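Local coordinates for 3-methyladenine DNA glycosylase (Helicobacter pylori, PDB 1PU7), which excises the alkylated base 3-methyladenine from DNA as a base-excision repair glycosylase of the helix-hairpin-helix (HhH-GPD) superfamily, at the 6-amino-3,9-dimethyl-9H-purin-3-ium site. Numbering follows the deposited sequence.

The 6-amino-3,9-dimethyl-9H-purin-3-ium site. Residues 24-26, 40, 45, 207-208, 211. With 39A (6-amino-3,9-dimethyl-9H-purin-3-ium), chain B.
The base-binding pocket of MagIII holds 3,9-dimethyladenine (39A, 6-amino-3,9-dimethyl-9H-purin-3-ium), an analogue of the excised base that carries a methyl group on N9 where DNA has the sugar, and hides most of its surface. Phe45 lies almost parallel to the purine, at 4°. Its ring centroid is 3.5 Å from that of the five-membered ring of 39A; CG anti to the backbone N carries the ring over the base, and the turn about chi2 (-115°) lays it flat on one face. On the opposite face, Trp24 stacks through its six-membered ring, slightly tilted and shared between both purine rings. The base is thus sandwiched between two aromatic side chains, an arrangement that would suit an electron-poor, positively charged alkylated purine.

Trp25 stands nearly upright to this sandwich, its plane turned about 80° from the purine, so that the imidazole edge of the ligand points into the indole face with C8 of 39A over the ring centre. The same indole meets the N9 methyl, CH2 of Trp25 lying 3.4 Å from C9M of 39A. Val207 touches the pyrimidine side, CG1 to C2 of 39A at 3.8 Å.

Polar contacts to the base are sparse: NZ of Lys211, a poorly ordered side chain, makes a weak hydrogen bond to N1 of 39A at 3.3 Å. A long salt bridge joins this NZ to Glu208 OE2 (3.9 Å). The indole NE1 of Trp24 donates a nearly straight bond of 2.7 Å to the anti lone pair of Glu208 OE1, a carboxylate oxygen in the indole plane, which should fix the rotation of the stacking indole.

The pocket lies in the cleft between two helical lobes, lined by the loop of Trp24 to Pro26 and the start of helix 45-57, and faced by helix 207-212.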
ATOM      1  N   TRP A  24      -4.933  -6.348   6.022  1.00  6.84           N
ATOM      2  CA  TRP A  24      -3.638  -6.983   5.683  1.00  6.46           C
ATOM      3  C   TRP A  24      -2.396  -6.169   6.047  1.00  6.30           C
ATOM      4  O   TRP A  24      -1.577  -6.654   6.803  1.00  8.24           O
ATOM      5  CB  TRP A  24      -3.579  -7.444   4.243  1.00  5.90           C
ATOM      6  CG  TRP A  24      -2.270  -8.073   3.818  1.00  6.71           C
ATOM      7  CD1 TRP A  24      -1.771  -9.296   4.202  1.00  7.02           C
ATOM      8  CD2 TRP A  24      -1.294  -7.504   2.935  1.00  6.45           C
ATOM      9  NE1 TRP A  24      -0.565  -9.530   3.581  1.00  8.25           N
ATOM     10  CE2 TRP A  24      -0.238  -8.439   2.811  1.00  7.24           C
ATOM     11  CE3 TRP A  24      -1.218  -6.306   2.206  1.00  7.80           C
ATOM     12  CZ2 TRP A  24       0.866  -8.222   1.981  1.00  6.56           C
ATOM     13  CZ3 TRP A  24      -0.128  -6.086   1.388  1.00  6.46           C
ATOM     14  CH2 TRP A  24       0.914  -7.051   1.284  1.00  6.93           C
ATOM     15  N   TRP A  25      -2.260  -4.960   5.501  1.00  6.37           N
ATOM     16  CA  TRP A  25      -1.176  -4.060   5.840  1.00  7.28           C
ATOM     17  C   TRP A  25      -1.277  -3.697   7.319  1.00  7.74           C
ATOM     18  O   TRP A  25      -2.312  -3.211   7.750  1.00  8.06           O
ATOM     19  CB  TRP A  25      -1.326  -2.775   5.018  1.00  6.24           C
ATOM     20  CG  TRP A  25      -0.050  -2.016   4.787  1.00  5.20           C
ATOM     21  CD1 TRP A  25       0.718  -1.349   5.720  1.00  4.65           C
ATOM     22  CD2 TRP A  25       0.565  -1.787   3.521  1.00  3.71           C
ATOM     23  NE1 TRP A  25       1.803  -0.757   5.100  1.00  5.07           N
ATOM     24  CE2 TRP A  25       1.757  -1.041   3.754  1.00  5.07           C
ATOM     25  CE3 TRP A  25       0.269  -2.197   2.207  1.00  4.15           C
ATOM     26  CZ2 TRP A  25       2.607  -0.624   2.713  1.00  5.09           C
ATOM     27  CZ3 TRP A  25       1.160  -1.828   1.156  1.00  6.97           C
ATOM     28  CH2 TRP A  25       2.294  -1.025   1.424  1.00  5.75           C
ATOM     29  N   PRO A  26      -0.223  -3.944   8.101  1.00  8.81           N
ATOM     30  CA  PRO A  26      -0.227  -3.569   9.539  1.00  8.61           C
ATOM     31  C   PRO A  26      -0.406  -2.067   9.738  1.00  8.39           C
ATOM     32  O   PRO A  26       0.242  -1.284   9.048  1.00  7.31           O
ATOM     33  CB  PRO A  26       1.166  -3.981  10.046  1.00  9.18           C
ATOM     34  CG  PRO A  26       1.741  -4.921   9.001  1.00 10.11           C
ATOM     35  CD  PRO A  26       1.034  -4.606   7.670  1.00  8.38           C
ATOM     36  N   THR A  40       8.563   0.708   1.139  1.00 10.52           N
ATOM     37  CA  THR A  40       8.579  -0.673   0.650  1.00 10.96           C
ATOM     38  C   THR A  40       9.048  -0.778  -0.829  1.00 13.09           C
ATOM     39  O   THR A  40       9.367  -1.882  -1.302  1.00 12.40           O
ATOM     40  CB  THR A  40       7.187  -1.370   0.895  1.00 11.65           C
ATOM     41  OG1 THR A  40       7.332  -2.801   0.804  1.00 13.57           O
ATOM     42  CG2 THR A  40       6.261  -1.055  -0.221  1.00  8.81           C
ATOM     43  N   PHE A  45       9.317  -6.022   2.764  1.00 13.70           N
ATOM     44  CA  PHE A  45       8.551  -5.382   3.806  1.00 12.10           C
ATOM     45  C   PHE A  45       9.124  -5.588   5.191  1.00 11.54           C
ATOM     46  O   PHE A  45       8.895  -4.767   6.069  1.00 11.11           O
ATOM     47  CB  PHE A  45       7.095  -5.855   3.773  1.00 12.09           C
ATOM     48  CG  PHE A  45       6.171  -4.955   4.543  1.00  9.53           C
ATOM     49  CD1 PHE A  45       5.525  -5.419   5.683  1.00  8.49           C
ATOM     50  CD2 PHE A  45       5.997  -3.623   4.149  1.00  7.16           C
ATOM     51  CE1 PHE A  45       4.674  -4.563   6.424  1.00  9.57           C
ATOM     52  CE2 PHE A  45       5.140  -2.759   4.857  1.00 10.05           C
ATOM     53  CZ  PHE A  45       4.492  -3.228   6.005  1.00  9.92           C
ATOM     54  N   VAL A 207       0.188 -11.250  -2.675  1.00  8.42           N
ATOM     55  CA  VAL A 207       1.505 -11.111  -2.062  1.00  8.66           C
ATOM     56  C   VAL A 207       1.857 -12.358  -1.198  1.00 10.06           C
ATOM     57  O   VAL A 207       2.913 -12.967  -1.406  1.00  9.46           O
ATOM     58  CB  VAL A 207       1.661  -9.783  -1.272  1.00  8.63           C
ATOM     59  CG1 VAL A 207       2.969  -9.767  -0.493  1.00  6.85           C
ATOM     60  CG2 VAL A 207       1.634  -8.562  -2.202  1.00  6.80           C
ATOM     61  N   GLU A 208       0.968 -12.752  -0.279  1.00 10.53           N
ATOM     62  CA  GLU A 208       1.215 -13.908   0.592  1.00 11.53           C
ATOM     63  C   GLU A 208       1.352 -15.193  -0.210  1.00 12.74           C
ATOM     64  O   GLU A 208       2.218 -16.013   0.067  1.00 12.39           O
ATOM     65  CB  GLU A 208       0.097 -14.092   1.619  1.00 11.42           C
ATOM     66  CG  GLU A 208      -0.093 -12.885   2.533  1.00 10.30           C
ATOM     67  CD  GLU A 208       1.110 -12.635   3.425  1.00 11.23           C
ATOM     68  OE1 GLU A 208       1.213 -11.533   3.984  1.00 11.90           O
ATOM     69  OE2 GLU A 208       1.935 -13.553   3.582  1.00 11.84           O
ATOM     70  N   LYS A 211       4.808 -14.872  -1.890  1.00 22.55           N
ATOM     71  CA  LYS A 211       5.848 -15.085  -0.884  1.00 25.13           C
ATOM     72  C   LYS A 211       5.951 -16.549  -0.465  1.00 26.18           C
ATOM     73  O   LYS A 211       7.052 -17.061  -0.266  1.00 26.62           O
ATOM     74  CB  LYS A 211       5.594 -14.201   0.350  1.00 25.53           C
ATOM     75  CG  LYS A 211       6.370 -12.869   0.328  1.00 27.56           C
ATOM     76  CD  LYS A 211       5.658 -11.752   1.111  1.00 29.34           C
ATOM     77  CE  LYS A 211       6.326 -11.465   2.453  1.00 30.19           C
ATOM     78  NZ  LYS A 211       5.366 -11.600   3.607  1.00 30.18           N
TER
HETATM   79  N6  39A B 219       2.473  -8.207   5.457  1.00 21.25           N
HETATM   80  C6  39A B 219       3.133  -7.809   4.339  1.00 21.65           C
HETATM   81  C5  39A B 219       2.867  -6.540   3.905  1.00 22.67           C
HETATM   82  N7  39A B 219       2.037  -5.529   4.379  1.00 21.48           N
HETATM   83  C4  39A B 219       3.551  -6.103   2.730  1.00 22.00           C
HETATM   84  N9  39A B 219       3.165  -4.875   2.479  1.00 21.26           N
HETATM   85  C8  39A B 219       2.275  -4.538   3.460  1.00 22.55           C
HETATM   86  C9M 39A B 219       3.720  -4.164   1.307  1.00 22.60           C
HETATM   87  N3  39A B 219       4.459  -6.944   2.045  1.00 23.24           N
HETATM   88  C3M 39A B 219       5.142  -6.497   0.816  1.00 23.08           C
HETATM   89  C2  39A B 219       4.654  -8.184   2.536  1.00 20.07           C
HETATM   90  N1  39A B 219       4.011  -8.595   3.646  1.00 22.11           N